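COPII coat assembly protein SEC16 (Saccharomyces cerevisiae, PDB 3MZK) helps to initiate assembly of the COPII coat that forms transport vesicles at the endoplasmic reticulum, takes part in cargo selection, and is also involved in autophagy. Local coordinates at residues K64-P69 with K78-W83; T101-L106 with I333-I338; G304-S309 with V319-I324. All blocks are in the same frame, centred on the assembly; numbering follows the deposited sequence.

In this central, mostly helical piece of SEC16 two local contacts and one long-range contact share one core. Contact 1 comes first along the chain, ending on helix 77-94. Contact 2 then joins the next helix, 101-111, to the distant helix 330-344, and both segments of contact 3 lie in the loop leading into that same helix. The centres of contacts 1 and 2 are about 13 Å apart, as are those of contacts 2 and 3, while contacts 1 and 3 do not touch. Helix 330-344 links them: L334 meets F66 and W83, and D336 accepts a hydrogen bond from I324 N. The two sequence families are thus packed together as one body.

Contact 1 of 3, residues K64-P69 with K78-W83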
ATOM      1  N   LYS B  64     -13.315  -1.518  46.931  1.00 68.38           N
ATOM      2  CA  LYS B  64     -14.558  -0.967  47.471  1.00 63.98           C
ATOM      3  C   LYS B  64     -14.989   0.310  46.761  1.00 71.69           C
ATOM      4  O   LYS B  64     -16.180   0.570  46.605  1.00 83.23           O
ATOM      5  CB  LYS B  64     -14.437  -0.705  48.976  1.00 51.72           C
ATOM      6  N   SER B  65     -14.014   1.101  46.328  1.00 71.56           N
ATOM      7  CA  SER B  65     -14.295   2.409  45.746  1.00 78.10           C
ATOM      8  C   SER B  65     -14.505   2.354  44.232  1.00 95.48           C
ATOM      9  O   SER B  65     -15.153   3.230  43.659  1.00107.00           O
ATOM     10  CB  SER B  65     -13.167   3.387  46.081  1.00 78.71           C
ATOM     11  OG  SER B  65     -11.917   2.907  45.615  1.00 73.24           O
ATOM     12  N   PHE B  66     -13.950   1.327  43.592  1.00 87.68           N
ATOM     13  CA  PHE B  66     -14.055   1.160  42.143  1.00 77.86           C
ATOM     14  C   PHE B  66     -15.505   1.286  41.687  1.00 76.71           C
ATOM     15  O   PHE B  66     -16.394   0.639  42.244  1.00 82.13           O
ATOM     16  CB  PHE B  66     -13.478  -0.197  41.729  1.00 77.59           C
ATOM     17  CG  PHE B  66     -13.337  -0.377  40.244  1.00 70.25           C
ATOM     18  CD1 PHE B  66     -12.468   0.416  39.515  1.00 72.04           C
ATOM     19  CD2 PHE B  66     -14.054  -1.360  39.578  1.00 67.74           C
ATOM     20  CE1 PHE B  66     -12.327   0.245  38.143  1.00 60.36           C
ATOM     21  CE2 PHE B  66     -13.916  -1.535  38.210  1.00 66.61           C
ATOM     22  CZ  PHE B  66     -13.052  -0.729  37.493  1.00 53.23           C
ATOM     23  N   PRO B  67     -15.746   2.134  40.673  1.00 74.48           N
ATOM     24  CA  PRO B  67     -17.076   2.470  40.150  1.00 73.97           C
ATOM     25  C   PRO B  67     -17.795   1.287  39.511  1.00 85.38           C
ATOM     26  O   PRO B  67     -17.812   1.186  38.287  1.00 69.04           O
ATOM     27  CB  PRO B  67     -16.778   3.529  39.081  1.00 71.75           C
ATOM     28  CG  PRO B  67     -15.449   4.086  39.446  1.00 71.53           C
ATOM     29  CD  PRO B  67     -14.690   2.934  40.029  1.00 79.25           C
ATOM     30  N   GLY B  68     -18.385   0.422  40.336  1.00108.08           N
ATOM     31  CA  GLY B  68     -19.162  -0.714  39.865  1.00 99.16           C
ATOM     32  C   GLY B  68     -18.571  -1.405  38.653  1.00 88.42           C
ATOM     33  O   GLY B  68     -17.383  -1.253  38.366  1.00 92.17           O
ATOM     34  N   PRO B  69     -19.396  -2.185  37.939  1.00 77.65           N
ATOM     35  CA  PRO B  69     -18.966  -2.819  36.687  1.00 69.33           C
ATOM     36  C   PRO B  69     -18.892  -1.802  35.555  1.00 74.04           C
ATOM     37  O   PRO B  69     -19.920  -1.233  35.192  1.00 93.58           O
ATOM     38  CB  PRO B  69     -20.089  -3.823  36.395  1.00 57.97           C
ATOM     39  CG  PRO B  69     -20.866  -3.944  37.668  1.00 61.00           C
ATOM     40  CD  PRO B  69     -20.737  -2.627  38.349  1.00 67.63           C
ATOM     41  N   LYS B  78     -17.297   9.781  34.154  1.00135.38           N
ATOM     42  CA  LYS B  78     -16.872  10.704  35.203  1.00140.99           C
ATOM     43  C   LYS B  78     -16.241   9.970  36.361  1.00131.96           C
ATOM     44  O   LYS B  78     -15.035  10.057  36.589  1.00134.12           O
ATOM     45  CB  LYS B  78     -18.073  11.497  35.732  1.00154.26           C
ATOM     46  N   ASP B  79     -17.087   9.257  37.091  1.00121.28           N
ATOM     47  CA  ASP B  79     -16.684   8.538  38.285  1.00115.31           C
ATOM     48  C   ASP B  79     -15.354   7.831  38.073  1.00 93.05           C
ATOM     49  O   ASP B  79     -14.496   7.827  38.955  1.00 91.36           O
ATOM     50  CB  ASP B  79     -17.768   7.529  38.663  1.00123.98           C
ATOM     51  CG  ASP B  79     -19.168   8.061  38.413  1.00133.80           C
ATOM     52  OD1 ASP B  79     -19.409   9.259  38.673  1.00137.35           O
ATOM     53  OD2 ASP B  79     -20.026   7.283  37.942  1.00137.33           O
ATOM     54  N   LEU B  80     -15.178   7.246  36.894  1.00 76.53           N
ATOM     55  CA  LEU B  80     -13.985   6.457  36.623  1.00 78.68           C
ATOM     56  C   LEU B  80     -12.730   7.318  36.525  1.00 78.81           C
ATOM     57  O   LEU B  80     -11.736   7.049  37.199  1.00 82.52           O
ATOM     58  CB  LEU B  80     -14.161   5.620  35.358  1.00 75.71           C
ATOM     59  CG  LEU B  80     -12.957   4.755  34.988  1.00 65.39           C
ATOM     60  CD1 LEU B  80     -12.511   3.926  36.173  1.00 59.10           C
ATOM     61  CD2 LEU B  80     -13.278   3.869  33.804  1.00 74.64           C
ATOM     62  N   THR B  81     -12.776   8.351  35.689  1.00 73.28           N
ATOM     63  CA  THR B  81     -11.624   9.228  35.514  1.00 76.39           C
ATOM     64  C   THR B  81     -11.182   9.837  36.839  1.00 79.38           C
ATOM     65  O   THR B  81      -9.987   9.957  37.108  1.00 82.37           O
ATOM     66  CB  THR B  81     -11.894  10.366  34.505  1.00 84.79           C
ATOM     67  OG1 THR B  81     -12.667   9.872  33.403  1.00 95.67           O
ATOM     68  CG2 THR B  81     -10.576  10.924  33.980  1.00 68.73           C
ATOM     69  N   LYS B  82     -12.151  10.222  37.664  1.00 85.46           N
ATOM     70  CA  LYS B  82     -11.857  10.781  38.977  1.00 92.89           C
ATOM     71  C   LYS B  82     -11.304   9.705  39.911  1.00 90.26           C
ATOM     72  O   LYS B  82     -10.361   9.950  40.665  1.00 93.56           O
ATOM     73  CB  LYS B  82     -13.109  11.419  39.585  1.00 96.86           C
ATOM     74  CG  LYS B  82     -12.839  12.229  40.843  1.00111.56           C
ATOM     75  CD  LYS B  82     -14.124  12.529  41.602  1.00131.53           C
ATOM     76  CE  LYS B  82     -15.106  13.332  40.760  1.00142.86           C
ATOM     77  NZ  LYS B  82     -16.395  13.565  41.475  1.00147.07           N
ATOM     78  N   TRP B  83     -11.893   8.514  39.853  1.00 75.21           N
ATOM     79  CA  TRP B  83     -11.457   7.407  40.695  1.00 77.54           C
ATOM     80  C   TRP B  83      -9.999   7.040  40.439  1.00 67.62           C
ATOM     81  O   TRP B  83      -9.261   6.720  41.368  1.00 68.71           O
ATOM     82  CB  TRP B  83     -12.355   6.187  40.491  1.00 85.44           C
ATOM     83  CG  TRP B  83     -11.933   4.995  41.296  1.00 76.69           C
ATOM     84  CD1 TRP B  83     -12.359   4.657  42.546  1.00 74.50           C
ATOM     85  CD2 TRP B  83     -10.996   3.987  40.904  1.00 71.52           C
ATOM     86  NE1 TRP B  83     -11.747   3.500  42.957  1.00 74.31           N
ATOM     87  CE2 TRP B  83     -10.906   3.068  41.968  1.00 66.47           C
ATOM     88  CE3 TRP B  83     -10.227   3.770  39.757  1.00 65.57           C
ATOM     89  CZ2 TRP B  83     -10.077   1.950  41.918  1.00 55.27           C
ATOM     90  CZ3 TRP B  83      -9.405   2.661  39.710  1.00 63.92           C
ATOM     91  CH2 TRP B  83      -9.336   1.764  40.784  1.00 54.69           C
TER
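D79 meets P67 at the start of this interface, its CB lying 4.1 Å from P67 CB, while P67 CG lies near the D79 carbonyl oxygen. One residue on, L80 lies alongside F66 and points the same way, with CD1 4.2 Å from F66 CE1. The main partner is W83, a turn further along helix 77-94. Its CG is anti to the backbone N (chi1 178°), and its indole reaches the chain where helix 61-65 has just ended and P67 centres an inverse gamma turn. P67 CD sits over the five-membered ring, 3.8 Å from its centroid, and F66 CA is a second CH-pi donor on the same face. The F66 ring turns its edge to that face as well, in an edge-to-face pair with the six-membered ring, centroids 5.0 Å apart and planes at 75°. At the rim of the indole, NE1 donates to S65 OG at 2.7 Å, with the oxygen close to the ring plane. An alanine in place of W83 would probably leave S65 OG without this N-H and open a gap beside F66 and P67 CD. The S65 hydroxyl also bonds to the carbonyls of D61 and M62 within its own helix, which helps to position it as an acceptor. L334 of helix 330-344 touches both F66 and W83 and extends the apolar cluster. The chemistry is thus divided on one indole: its face takes carbon-bound hydrogens and an aromatic edge, and its single polar atom is satisfied by a serine at the helix end, which would help to fix its rotation.

Contact 2 of 3, residues T101-L106 with I333-I338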
ATOM      1  N   THR B 101       3.733   3.276  36.133  1.00 36.73           N
ATOM      2  CA  THR B 101       3.668   3.309  34.678  1.00 45.97           C
ATOM      3  C   THR B 101       2.317   2.831  34.134  1.00 55.06           C
ATOM      4  O   THR B 101       1.622   3.576  33.439  1.00 61.16           O
ATOM      5  CB  THR B 101       4.791   2.464  34.042  1.00 61.35           C
ATOM      6  OG1 THR B 101       6.070   2.986  34.429  1.00 63.53           O
ATOM      7  CG2 THR B 101       4.679   2.476  32.518  1.00 55.13           C
ATOM      8  N   ILE B 102       1.957   1.588  34.448  1.00 50.84           N
ATOM      9  CA  ILE B 102       0.715   0.993  33.953  1.00 52.08           C
ATOM     10  C   ILE B 102      -0.521   1.768  34.400  1.00 52.86           C
ATOM     11  O   ILE B 102      -1.443   1.998  33.615  1.00 52.66           O
ATOM     12  CB  ILE B 102       0.580  -0.475  34.402  1.00 53.19           C
ATOM     13  CG1 ILE B 102       1.644  -1.335  33.723  1.00 48.69           C
ATOM     14  CG2 ILE B 102      -0.811  -1.009  34.096  1.00 42.69           C
ATOM     15  CD1 ILE B 102       1.764  -2.713  34.314  1.00 48.67           C
ATOM     16  N   TRP B 103      -0.543   2.156  35.670  1.00 56.67           N
ATOM     17  CA  TRP B 103      -1.613   2.995  36.184  1.00 63.26           C
ATOM     18  C   TRP B 103      -1.811   4.210  35.281  1.00 66.92           C
ATOM     19  O   TRP B 103      -2.899   4.444  34.753  1.00 64.87           O
ATOM     20  CB  TRP B 103      -1.281   3.470  37.601  1.00 70.09           C
ATOM     21  CG  TRP B 103      -1.631   2.496  38.680  1.00 78.69           C
ATOM     22  CD1 TRP B 103      -0.771   1.870  39.535  1.00 75.24           C
ATOM     23  CD2 TRP B 103      -2.944   2.041  39.028  1.00 77.26           C
ATOM     24  NE1 TRP B 103      -1.467   1.054  40.394  1.00 68.86           N
ATOM     25  CE2 TRP B 103      -2.802   1.141  40.102  1.00 63.85           C
ATOM     26  CE3 TRP B 103      -4.223   2.309  38.534  1.00 78.21           C
ATOM     27  CZ2 TRP B 103      -3.892   0.506  40.690  1.00 55.01           C
ATOM     28  CZ3 TRP B 103      -5.304   1.677  39.121  1.00 79.46           C
ATOM     29  CH2 TRP B 103      -5.132   0.788  40.188  1.00 69.27           C
ATOM     30  N   GLN B 104      -0.738   4.972  35.102  1.00 62.34           N
ATOM     31  CA  GLN B 104      -0.795   6.236  34.386  1.00 69.25           C
ATOM     32  C   GLN B 104      -1.017   6.052  32.890  1.00 75.46           C
ATOM     33  O   GLN B 104      -1.636   6.897  32.237  1.00 80.54           O
ATOM     34  CB  GLN B 104       0.476   7.043  34.652  1.00 69.77           C
ATOM     35  CG  GLN B 104       0.572   7.542  36.086  1.00 70.58           C
ATOM     36  CD  GLN B 104       1.964   8.002  36.461  1.00 72.33           C
ATOM     37  OE1 GLN B 104       2.963   7.461  35.988  1.00 87.80           O
ATOM     38  NE2 GLN B 104       2.035   9.007  37.321  1.00 69.79           N
ATOM     39  N   LEU B 105      -0.511   4.950  32.350  1.00 65.09           N
ATOM     40  CA  LEU B 105      -0.703   4.645  30.940  1.00 58.29           C
ATOM     41  C   LEU B 105      -2.179   4.424  30.643  1.00 59.97           C
ATOM     42  O   LEU B 105      -2.727   5.000  29.699  1.00 43.97           O
ATOM     43  CB  LEU B 105       0.100   3.411  30.550  1.00 57.76           C
ATOM     44  CG  LEU B 105      -0.130   2.906  29.127  1.00 59.90           C
ATOM     45  CD1 LEU B 105       0.157   4.008  28.128  1.00 51.52           C
ATOM     46  CD2 LEU B 105       0.729   1.679  28.844  1.00 54.42           C
ATOM     47  N   LEU B 106      -2.821   3.593  31.460  1.00 57.71           N
ATOM     48  CA  LEU B 106      -4.248   3.327  31.315  1.00 58.11           C
ATOM     49  C   LEU B 106      -5.086   4.589  31.509  1.00 67.27           C
ATOM     50  O   LEU B 106      -6.114   4.770  30.854  1.00 68.99           O
ATOM     51  CB  LEU B 106      -4.689   2.230  32.283  1.00 56.68           C
ATOM     52  CG  LEU B 106      -4.285   0.807  31.884  1.00 58.95           C
ATOM     53  CD1 LEU B 106      -4.571  -0.170  33.006  1.00 68.30           C
ATOM     54  CD2 LEU B 106      -5.004   0.383  30.611  1.00 58.07           C
ATOM     55  N   ILE B 333      -7.186  -7.271  38.206  1.00 39.02           N
ATOM     56  CA  ILE B 333      -8.633  -7.267  38.039  1.00 45.94           C
ATOM     57  C   ILE B 333      -9.102  -5.934  37.477  1.00 50.19           C
ATOM     58  O   ILE B 333      -9.846  -5.887  36.498  1.00 49.33           O
ATOM     59  CB  ILE B 333      -9.357  -7.515  39.369  1.00 46.24           C
ATOM     60  CG1 ILE B 333      -9.006  -8.894  39.915  1.00 49.94           C
ATOM     61  CG2 ILE B 333     -10.865  -7.384  39.195  1.00 34.54           C
ATOM     62  CD1 ILE B 333      -9.640  -9.178  41.259  1.00 58.95           C
ATOM     63  N   LEU B 334      -8.656  -4.853  38.108  1.00 49.48           N
ATOM     64  CA  LEU B 334      -9.081  -3.511  37.741  1.00 47.98           C
ATOM     65  C   LEU B 334      -8.461  -3.060  36.417  1.00 54.25           C
ATOM     66  O   LEU B 334      -9.163  -2.586  35.521  1.00 62.23           O
ATOM     67  CB  LEU B 334      -8.746  -2.525  38.865  1.00 44.54           C
ATOM     68  CG  LEU B 334      -9.343  -2.864  40.235  1.00 45.88           C
ATOM     69  CD1 LEU B 334      -8.871  -1.894  41.296  1.00 46.15           C
ATOM     70  CD2 LEU B 334     -10.863  -2.888  40.186  1.00 48.74           C
ATOM     71  N   TRP B 335      -7.147  -3.208  36.292  1.00 38.37           N
ATOM     72  CA  TRP B 335      -6.478  -2.881  35.042  1.00 42.94           C
ATOM     73  C   TRP B 335      -7.159  -3.580  33.875  1.00 52.85           C
ATOM     74  O   TRP B 335      -7.511  -2.939  32.884  1.00 56.67           O
ATOM     75  CB  TRP B 335      -5.006  -3.271  35.090  1.00 36.34           C
ATOM     76  CG  TRP B 335      -4.203  -2.402  35.982  1.00 43.77           C
ATOM     77  CD1 TRP B 335      -4.536  -1.158  36.429  1.00 41.24           C
ATOM     78  CD2 TRP B 335      -2.929  -2.708  36.555  1.00 51.26           C
ATOM     79  NE1 TRP B 335      -3.541  -0.666  37.239  1.00 43.45           N
ATOM     80  CE2 TRP B 335      -2.543  -1.600  37.333  1.00 46.11           C
ATOM     81  CE3 TRP B 335      -2.074  -3.816  36.484  1.00 49.56           C
ATOM     82  CZ2 TRP B 335      -1.340  -1.562  38.035  1.00 44.61           C
ATOM     83  CZ3 TRP B 335      -0.878  -3.777  37.180  1.00 42.09           C
ATOM     84  CH2 TRP B 335      -0.523  -2.658  37.945  1.00 47.89           C
ATOM     85  N   ASP B 336      -7.355  -4.890  33.993  1.00 40.15           N
ATOM     86  CA  ASP B 336      -7.980  -5.648  32.920  1.00 42.01           C
ATOM     87  C   ASP B 336      -9.349  -5.105  32.533  1.00 57.14           C
ATOM     88  O   ASP B 336      -9.664  -5.004  31.347  1.00 65.99           O
ATOM     89  CB  ASP B 336      -8.067  -7.131  33.265  1.00 45.03           C
ATOM     90  CG  ASP B 336      -6.735  -7.837  33.114  1.00 59.36           C
ATOM     91  OD1 ASP B 336      -5.862  -7.289  32.411  1.00 48.50           O
ATOM     92  OD2 ASP B 336      -6.563  -8.935  33.691  1.00 57.50           O
ATOM     93  N   GLU B 337     -10.160  -4.737  33.518  1.00 51.86           N
ATOM     94  CA  GLU B 337     -11.491  -4.216  33.208  1.00 58.43           C
ATOM     95  C   GLU B 337     -11.441  -2.815  32.601  1.00 52.11           C
ATOM     96  O   GLU B 337     -12.221  -2.489  31.707  1.00 53.26           O
ATOM     97  CB  GLU B 337     -12.410  -4.240  34.429  1.00 54.10           C
ATOM     98  CG  GLU B 337     -13.818  -3.784  34.100  1.00 63.98           C
ATOM     99  CD  GLU B 337     -14.817  -4.129  35.181  1.00 70.25           C
ATOM    100  OE1 GLU B 337     -14.439  -4.828  36.144  1.00 61.93           O
ATOM    101  OE2 GLU B 337     -15.984  -3.700  35.058  1.00 73.82           O
ATOM    102  N   ILE B 338     -10.519  -1.993  33.089  1.00 49.09           N
ATOM    103  CA  ILE B 338     -10.304  -0.664  32.525  1.00 54.35           C
ATOM    104  C   ILE B 338      -9.812  -0.751  31.078  1.00 58.92           C
ATOM    105  O   ILE B 338     -10.311  -0.047  30.193  1.00 57.74           O
ATOM    106  CB  ILE B 338      -9.298   0.138  33.366  1.00 52.87           C
ATOM    107  CG1 ILE B 338      -9.913   0.467  34.731  1.00 48.56           C
ATOM    108  CG2 ILE B 338      -8.871   1.406  32.629  1.00 43.74           C
ATOM    109  CD1 ILE B 338      -8.971   1.154  35.696  1.00 41.37           C
TER
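W103 and W335 present their indoles to each other at a steep angle, 75° between planes, with the edge of W335 toward the face of W103. NE1 of W335 stands over the centre of that face, 3.3 Å from W103 CD2, and its N-H is turned toward the ring, so that it is likely to interact with the pi electrons. Farther along the same edge, W335 CZ2 approaches W103 NE1 at 3.5 Å. The W335 indole has I102 over one face: the methyl CG2 lies above the six-membered ring, 3.7 Å from its centroid and 13° off the normal. CG2 is the branch anti to the backbone N of I102, while CD1 of the other branch comes near W335 CZ3. L106 crosses W335 at about a right angle, and L106 CD1 lies 3.6 Å from W335 CD1. One indole from helix 330-344 is therefore gripped by three residues of helix 101-111. The axes of the two short helical segments run at 25° to each other, N-to-C directions nearly parallel, and come no closer than 11.0 Å, a separation bridged by the bulk of W335. More than two hundred residues of mostly helical chain lie between them, consistent with the ancestral coatomer element (ACE1) fold, in which the chain runs out, turns back and packs on its earlier part. Toward the C-terminal ends of the two segments, where the backbones come nearest, L106 CB packs on I338 CG2 at 4.3 Å. Helix 77-94 extends the same core, with M84 touching both W103 and I338, and I91 reaching W103. From the loop before helix 330-344, I324 packs on W335, and an apolar side chain of another protein in the assembly touches this tryptophan too.

Contact 3 of 3, residues G304-S309 with V319-I324; sequences GNVPLS and VIFESI
L308 places its methyl CD2 squarely over the ring of F321, 3.4 Å from the centroid and only 7° off the normal. F321 CG is anti to the backbone N (chi1 -169°), beside the carbonyl carbon. At the ring edge, near its plane, lies V306 O, 3.5 Å from F321 CE1, and the methyl CG1 of V306 touches F321 CD1 at 3.8 Å. Backbone joins backbone beside this apolar patch: S309 N donates to F321 O at 3.1 Å, and L308 CA makes a CA-H...O contact with the same oxygen. A water extends the link, accepting from F321 N at 3.0 Å and also bonding to S309 OG. Outside this first shell, S309 OG is further bonded to E311 N, which helps to hold the hydroxyl near the water. V306 O is bonded to Y339 OH, and F301 of helix 294-303 meets the F321 ring with planes at about 50°. That helix closes in a Schellman motif at N305, whose side chain binds K109 NZ as the chain turns into this loop. Two irregular loop segments are thus joined without a regular sheet: one direct backbone bond and one water satisfy the carbonyl and amide of F321, while a methyl covers one face of its ring and the V306 oxygen, already bonded to Y339 OH, is probably also favoured by the weakly positive rim.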
ATOM      1  N   GLY B 304       0.567  -1.069  22.493  1.00 53.98           N
ATOM      2  CA  GLY B 304       0.313  -1.609  21.171  1.00 49.14           C
ATOM      3  C   GLY B 304      -1.143  -1.946  20.940  1.00 54.38           C
ATOM      4  O   GLY B 304      -1.523  -2.380  19.856  1.00 64.53           O
ATOM      5  N   ASN B 305      -1.962  -1.735  21.964  1.00 63.05           N
ATOM      6  CA  ASN B 305      -3.376  -2.103  21.920  1.00 61.74           C
ATOM      7  C   ASN B 305      -3.620  -3.568  21.581  1.00 61.07           C
ATOM      8  O   ASN B 305      -4.579  -3.897  20.882  1.00 62.77           O
ATOM      9  CB  ASN B 305      -4.152  -1.207  20.957  1.00 48.21           C
ATOM     10  CG  ASN B 305      -4.800  -0.037  21.657  1.00 67.20           C
ATOM     11  OD1 ASN B 305      -4.271   0.479  22.639  1.00 73.85           O
ATOM     12  ND2 ASN B 305      -5.964   0.377  21.172  1.00 77.70           N
ATOM     13  N   VAL B 306      -2.755  -4.444  22.078  1.00 45.89           N
ATOM     14  CA  VAL B 306      -2.918  -5.870  21.841  1.00 46.37           C
ATOM     15  C   VAL B 306      -4.107  -6.397  22.635  1.00 48.55           C
ATOM     16  O   VAL B 306      -4.258  -6.092  23.814  1.00 48.32           O
ATOM     17  CB  VAL B 306      -1.656  -6.649  22.236  1.00 48.45           C
ATOM     18  CG1 VAL B 306      -1.913  -8.145  22.162  1.00 44.74           C
ATOM     19  CG2 VAL B 306      -0.482  -6.245  21.351  1.00 29.32           C
ATOM     20  N   PRO B 307      -4.965  -7.190  21.988  1.00 63.65           N
ATOM     21  CA  PRO B 307      -6.157  -7.710  22.674  1.00 57.91           C
ATOM     22  C   PRO B 307      -5.820  -8.714  23.785  1.00 59.27           C
ATOM     23  O   PRO B 307      -4.856  -9.477  23.667  1.00 59.41           O
ATOM     24  CB  PRO B 307      -6.934  -8.415  21.551  1.00 45.57           C
ATOM     25  CG  PRO B 307      -6.318  -7.936  20.264  1.00 56.91           C
ATOM     26  CD  PRO B 307      -4.896  -7.611  20.579  1.00 57.20           C
ATOM     27  N   LEU B 308      -6.613  -8.700  24.856  1.00 52.78           N
ATOM     28  CA  LEU B 308      -6.532  -9.722  25.894  1.00 43.52           C
ATOM     29  C   LEU B 308      -7.269 -10.974  25.431  1.00 46.03           C
ATOM     30  O   LEU B 308      -8.464 -10.923  25.149  1.00 58.48           O
ATOM     31  CB  LEU B 308      -7.145  -9.217  27.204  1.00 44.41           C
ATOM     32  CG  LEU B 308      -6.340  -8.207  28.032  1.00 53.45           C
ATOM     33  CD1 LEU B 308      -7.077  -7.831  29.307  1.00 39.11           C
ATOM     34  CD2 LEU B 308      -4.958  -8.751  28.371  1.00 57.81           C
ATOM     35  N   SER B 309      -6.554 -12.091  25.346  1.00 42.28           N
ATOM     36  CA  SER B 309      -7.151 -13.355  24.924  1.00 53.11           C
ATOM     37  C   SER B 309      -6.248 -14.540  25.251  1.00 57.16           C
ATOM     38  O   SER B 309      -5.237 -14.391  25.942  1.00 52.28           O
ATOM     39  CB  SER B 309      -7.433 -13.341  23.419  1.00 61.22           C
ATOM     40  OG  SER B 309      -6.250 -13.597  22.682  1.00 56.16           O
ATOM     41  N   VAL B 319       3.836 -17.074  23.395  1.00 67.54           N
ATOM     42  CA  VAL B 319       3.505 -16.066  24.397  1.00 47.15           C
ATOM     43  C   VAL B 319       2.046 -15.623  24.311  1.00 60.33           C
ATOM     44  O   VAL B 319       1.510 -15.421  23.224  1.00 70.49           O
ATOM     45  CB  VAL B 319       4.447 -14.850  24.294  1.00 54.87           C
ATOM     46  CG1 VAL B 319       3.829 -13.628  24.961  1.00 41.94           C
ATOM     47  CG2 VAL B 319       5.803 -15.184  24.905  1.00 56.71           C
ATOM     48  N   ILE B 320       1.410 -15.483  25.470  1.00 65.65           N
ATOM     49  CA  ILE B 320      -0.002 -15.115  25.543  1.00 64.00           C
ATOM     50  C   ILE B 320      -0.210 -13.826  26.352  1.00 61.31           C
ATOM     51  O   ILE B 320       0.408 -13.640  27.397  1.00 71.27           O
ATOM     52  CB  ILE B 320      -0.828 -16.268  26.166  1.00 67.65           C
ATOM     53  CG1 ILE B 320      -0.775 -17.500  25.260  1.00 79.37           C
ATOM     54  CG2 ILE B 320      -2.273 -15.851  26.415  1.00 49.53           C
ATOM     55  CD1 ILE B 320      -1.530 -18.694  25.806  1.00 91.78           C
ATOM     56  N   PHE B 321      -1.065 -12.934  25.861  1.00 41.82           N
ATOM     57  CA  PHE B 321      -1.451 -11.758  26.632  1.00 33.74           C
ATOM     58  C   PHE B 321      -2.797 -12.033  27.272  1.00 52.12           C
ATOM     59  O   PHE B 321      -3.837 -11.665  26.726  1.00 48.44           O
ATOM     60  CB  PHE B 321      -1.552 -10.519  25.747  1.00 40.00           C
ATOM     61  CG  PHE B 321      -1.699  -9.231  26.513  1.00 46.17           C
ATOM     62  CD1 PHE B 321      -2.329  -8.130  25.938  1.00 50.11           C
ATOM     63  CD2 PHE B 321      -1.189  -9.113  27.799  1.00 36.16           C
ATOM     64  CE1 PHE B 321      -2.461  -6.937  26.637  1.00 41.19           C
ATOM     65  CE2 PHE B 321      -1.317  -7.929  28.510  1.00 35.63           C
ATOM     66  CZ  PHE B 321      -1.954  -6.839  27.934  1.00 39.09           C
ATOM     67  N   GLU B 322      -2.759 -12.677  28.438  1.00 67.42           N
ATOM     68  CA  GLU B 322      -3.951 -13.195  29.111  1.00 63.88           C
ATOM     69  C   GLU B 322      -4.515 -12.179  30.106  1.00 61.64           C
ATOM     70  O   GLU B 322      -5.732 -12.057  30.262  1.00 53.87           O
ATOM     71  CB  GLU B 322      -3.599 -14.509  29.824  1.00 72.76           C
ATOM     72  CG  GLU B 322      -4.776 -15.372  30.260  1.00100.04           C
ATOM     73  CD  GLU B 322      -4.333 -16.666  30.947  1.00107.71           C
ATOM     74  OE1 GLU B 322      -3.109 -16.895  31.070  1.00 97.78           O
ATOM     75  OE2 GLU B 322      -5.210 -17.454  31.369  1.00107.54           O
ATOM     76  N   SER B 323      -3.622 -11.440  30.761  1.00 58.95           N
ATOM     77  CA  SER B 323      -4.014 -10.442  31.752  1.00 38.18           C
ATOM     78  C   SER B 323      -2.879  -9.466  32.046  1.00 37.87           C
ATOM     79  O   SER B 323      -1.701  -9.797  31.907  1.00 50.67           O
ATOM     80  CB  SER B 323      -4.400 -11.128  33.050  1.00 39.75           C
ATOM     81  OG  SER B 323      -3.274 -11.805  33.581  1.00 38.97           O
ATOM     82  N   ILE B 324      -3.238  -8.265  32.477  1.00 40.76           N
ATOM     83  CA  ILE B 324      -2.248  -7.270  32.868  1.00 54.62           C
ATOM     84  C   ILE B 324      -1.767  -7.560  34.294  1.00 54.80           C
ATOM     85  O   ILE B 324      -2.493  -7.338  35.261  1.00 52.71           O
ATOM     86  CB  ILE B 324      -2.818  -5.838  32.737  1.00 49.99           C
ATOM     87  CG1 ILE B 324      -3.414  -5.643  31.339  1.00 47.28           C
ATOM     88  CG2 ILE B 324      -1.745  -4.795  33.012  1.00 41.24           C
ATOM     89  CD1 ILE B 324      -4.063  -4.312  31.133  1.00 53.39           C
TER
HETATM   90  O   HOH W   1      -3.397 -13.190  23.938  1.00 58.85           O